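Local coordinates for protein CCMAN5 (Cellulosimicrobium cellulans, PDB 2XSG) that hydrolyses alpha-mannosidic linkages as a family 92 glycoside hydrolase and enables mannose-6-phosphate modification of lysosomal enzymes produced in yeast, at residues L370-D373 with M374-L378; I264-Q267 with V268-D272. One frame throughout, in Å; residues are numbered along the deposited sequence.

Contact 1 of 2, residues L370-D373 with M374-L378; sequences LYRD and MVQSL
Val375 lays its CG2 methyl squarely on one face of the Tyr371 ring, one turn back along the same helix. The methyl carbon stands 4.1 Å from the centroid of the Tyr371 ring and only 13° off its normal, a CH-pi contact. The two side chains point the same way, and Tyr371 is fixed at its far end by a hydrogen bond from OH to Asp415. On the neighbouring flank the Met374 chain runs out extended, so that its CE methyl reaches Leu370 CG at 3.6 Å and also rests against both Leu370 methyls. This apolar side is the tightly packed one, with helices 353-366 and 409-418 closing over Tyr371. Helix 368-387 lies in the catalytic domain, of the six-hairpin glycosidase clan, whose characteristic fold is an (alpha/alpha)6 barrel. The other flank is looser and polar. Arg372 NH1 and Gln376 OE1 come no nearer than 4.4 Å, and each side chain bonds instead to a carbonyl beyond the two segments: partly exposed Arg372 through NH2 to Asp422 O, buried Gln376 through NE2 to Asp425 O. Between the flanks, Ser377 curls back on the helix. With OG beside its own backbone N (chi1 -59°), the hydroxyl donates to Asp373 O at 2.6 Å from 37° above the carbonyl plane, while Ser377 N reaches Asp373 O at 2.8 Å from the opposite face. An alanine here is likely to leave Tyr348 N without the hydroxyl oxygen it bonds to, and Asp373 O without its second, hydroxyl donor. Asp373 OD2, on a partly exposed residue, takes the N-H of Thr346.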
# COMPACT_ATOMS: atom_id res chain seq x y z
N LEU A 370 12.09 5.07 9.65
CA LEU A 370 11.74 4.24 8.51
C LEU A 370 11.43 5.13 7.31
O LEU A 370 11.90 4.90 6.21
CB LEU A 370 10.53 3.35 8.84
CG LEU A 370 9.99 2.44 7.73
CD1 LEU A 370 11.05 1.37 7.34
CD2 LEU A 370 8.69 1.77 8.17
N TYR A 371 10.63 6.16 7.56
CA TYR A 371 10.27 7.14 6.53
C TYR A 371 11.50 7.75 5.91
O TYR A 371 11.58 7.85 4.69
CB TYR A 371 9.39 8.22 7.15
CG TYR A 371 9.17 9.48 6.33
CD1 TYR A 371 9.93 10.62 6.57
CD2 TYR A 371 8.13 9.56 5.40
CE1 TYR A 371 9.71 11.80 5.89
CE2 TYR A 371 7.90 10.75 4.69
CZ TYR A 371 8.71 11.86 4.94
OH TYR A 371 8.51 13.05 4.28
N ARG A 372 12.45 8.17 6.75
CA ARG A 372 13.69 8.73 6.23
C ARG A 372 14.37 7.72 5.29
O ARG A 372 14.78 8.08 4.18
CB ARG A 372 14.64 9.18 7.35
CG ARG A 372 15.86 9.95 6.79
CD ARG A 372 16.97 10.30 7.81
NE ARG A 372 17.88 11.29 7.19
CZ ARG A 372 18.85 10.99 6.33
NH1 ARG A 372 19.09 9.72 6.00
NH2 ARG A 372 19.60 11.95 5.81
N ASP A 373 14.47 6.46 5.70
CA ASP A 373 15.15 5.47 4.86
C ASP A 373 14.43 5.28 3.52
O ASP A 373 15.06 5.14 2.48
CB ASP A 373 15.32 4.12 5.57
CG ASP A 373 16.53 4.09 6.53
OD1 ASP A 373 17.20 5.13 6.74
OD2 ASP A 373 16.79 3.00 7.07
N MET A 374 13.10 5.29 3.57
CA MET A 374 12.31 5.19 2.36
C MET A 374 12.57 6.33 1.37
O MET A 374 12.70 6.11 0.17
CB MET A 374 10.83 5.11 2.72
CG MET A 374 10.45 3.82 3.42
SD MET A 374 8.70 3.82 3.84
CE MET A 374 8.47 2.14 4.43
N VAL A 375 12.63 7.56 1.89
CA VAL A 375 12.85 8.72 1.04
C VAL A 375 14.27 8.68 0.47
O VAL A 375 14.47 8.94 -0.72
CB VAL A 375 12.59 10.06 1.77
CG1 VAL A 375 12.90 11.24 0.84
CG2 VAL A 375 11.10 10.12 2.26
N GLN A 376 15.24 8.34 1.32
CA GLN A 376 16.62 8.18 0.87
C GLN A 376 16.70 7.13 -0.23
O GLN A 376 17.44 7.29 -1.21
CB GLN A 376 17.55 7.80 2.03
CG GLN A 376 19.06 7.64 1.62
CD GLN A 376 19.72 8.92 1.11
OE1 GLN A 376 20.42 9.60 1.86
NE2 GLN A 376 19.53 9.23 -0.18
N SER A 377 15.92 6.06 -0.07
CA SER A 377 15.90 4.97 -1.04
C SER A 377 15.33 5.46 -2.36
O SER A 377 15.85 5.13 -3.45
CB SER A 377 15.09 3.79 -0.51
OG SER A 377 15.65 3.32 0.71
N LEU A 378 14.26 6.25 -2.27
CA LEU A 378 13.60 6.81 -3.45
C LEU A 378 14.58 7.71 -4.21
O LEU A 378 14.63 7.67 -5.45
CB LEU A 378 12.34 7.59 -3.04
CG LEU A 378 11.45 8.21 -4.12
CD1 LEU A 378 11.07 7.20 -5.20
CD2 LEU A 378 10.19 8.79 -3.43

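Contact 2 of 2, residues I264-Q267 with V268-D272; sequences IDQQ and VELGD
Glu269 and Asp265 meet through CB and carbonyl, Glu269 CB lying 3.1 Å from Asp265 O, while their flat carboxylates stay apart. Neither carboxylate has a face or an edge covered by the opposite segment, and Asp265 OD2 is 6.8 Å from Glu269 OE2. Each is held by outside partners: Asp265 OD1 by Thr328 and Gln261, Glu269 by Ser144 and a salt bridge to Arg143. Among the apolar parts, Leu270 CD1 comes obliquely against Gln266 CG at 3.7 Å, whereas Ile264 CG2 and Val268 CG2 only brush at 4.3 Å on a more exposed side. Gln267 folds its CG between its own N and carbonyl carbon (chi1 76°), which brings Gln267 CG within 3.3 Å of Val268 N. The run of helical bonds fades at Gly271, whose N makes just a weak bond to Gln267 O (3.1 Å) as the chain turns off with positive phi, a conformation glycine adopts easily. Helix 259-270 lies against an antiparallel sheet of the N-terminal domain, of the galactose-mutarotase-like clan, Gln266 on strands 198-208 and 248-255 and Leu270 on 248-255 and 144-150, while Glu269 O accepts from Arg281 of helix 275-290.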
# COMPACT_ATOMS: atom_id res chain seq x y z
N ILE A 264 23.95 -16.35 2.43
CA ILE A 264 24.49 -15.59 3.55
C ILE A 264 23.34 -15.01 4.39
O ILE A 264 23.32 -15.17 5.61
CB ILE A 264 25.40 -14.48 3.05
CG1 ILE A 264 26.69 -15.09 2.47
CG2 ILE A 264 25.69 -13.43 4.16
CD1 ILE A 264 27.46 -14.13 1.59
N ASP A 265 22.39 -14.35 3.73
CA ASP A 265 21.22 -13.79 4.41
C ASP A 265 20.54 -14.86 5.25
O ASP A 265 20.11 -14.58 6.37
CB ASP A 265 20.21 -13.22 3.40
CG ASP A 265 20.74 -11.99 2.66
OD1 ASP A 265 21.71 -11.34 3.14
OD2 ASP A 265 20.19 -11.68 1.58
N GLN A 266 20.43 -16.06 4.69
CA GLN A 266 19.75 -17.14 5.37
C GLN A 266 20.49 -17.55 6.63
O GLN A 266 19.85 -17.76 7.66
CB GLN A 266 19.50 -18.36 4.46
CG GLN A 266 18.52 -19.33 5.10
CD GLN A 266 18.02 -20.40 4.16
OE1 GLN A 266 16.94 -20.26 3.55
NE2 GLN A 266 18.81 -21.47 4.02
N GLN A 267 21.82 -17.67 6.55
CA GLN A 267 22.61 -18.02 7.73
C GLN A 267 22.56 -16.91 8.79
O GLN A 267 22.48 -17.21 9.99
CB GLN A 267 24.06 -18.42 7.38
CG GLN A 267 25.03 -17.30 7.01
CD GLN A 267 26.33 -17.82 6.37
OE1 GLN A 267 26.44 -19.00 6.01
NE2 GLN A 267 27.32 -16.92 6.22
N VAL A 268 22.53 -15.65 8.34
CA VAL A 268 22.42 -14.50 9.26
C VAL A 268 21.05 -14.45 9.92
O VAL A 268 20.95 -14.40 11.13
CB VAL A 268 22.77 -13.14 8.57
CG1 VAL A 268 22.40 -11.96 9.48
CG2 VAL A 268 24.28 -13.08 8.25
N GLU A 269 20.00 -14.54 9.11
CA GLU A 269 18.63 -14.38 9.56
C GLU A 269 18.11 -15.54 10.40
O GLU A 269 17.44 -15.33 11.42
CB GLU A 269 17.73 -14.23 8.32
CG GLU A 269 16.57 -13.34 8.53
CD GLU A 269 16.02 -12.78 7.23
OE1 GLU A 269 15.43 -13.57 6.45
OE2 GLU A 269 16.15 -11.55 7.02
N LEU A 270 18.40 -16.77 9.96
CA LEU A 270 17.80 -17.96 10.53
C LEU A 270 18.77 -18.80 11.38
O LEU A 270 18.33 -19.48 12.32
CB LEU A 270 17.21 -18.84 9.43
CG LEU A 270 16.22 -18.18 8.47
CD1 LEU A 270 15.68 -19.22 7.51
CD2 LEU A 270 15.09 -17.44 9.18
N GLY A 271 20.05 -18.76 11.05
CA GLY A 271 21.07 -19.59 11.70
C GLY A 271 20.57 -21.00 11.93
O GLY A 271 20.06 -21.64 11.00
N ASP A 272 20.70 -21.48 13.17
CA ASP A 272 20.18 -22.79 13.58
C ASP A 272 18.92 -22.66 14.44
O ASP A 272 18.52 -23.61 15.11
CB ASP A 272 21.24 -23.61 14.33
CG ASP A 272 22.51 -23.84 13.52
OD1 ASP A 272 22.44 -24.34 12.37
OD2 ASP A 272 23.60 -23.54 14.03

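Both contacts illustrate one-turn packing along a single helix, but they share no element: contact 1 belongs to helix 368-387 and contact 2 to helix 259-270. Their centres are 25 Å apart and their nearest atoms about 14 Å, so the two do not touch. Contact 1 is the buried one, its centre about 15 Å from the centre of the chain; it joins a CH-pi and aliphatic side to a polar one, among helices, loops and strand 348-349. Contact 2, about 28 Å out and partly buried, sits on a beta sheet; acids paired with outside residues mark its inner side, while Gln267 and Val268 are exposed. Contact 1 lies within a continuing helix, whereas contact 2 includes the turn after one.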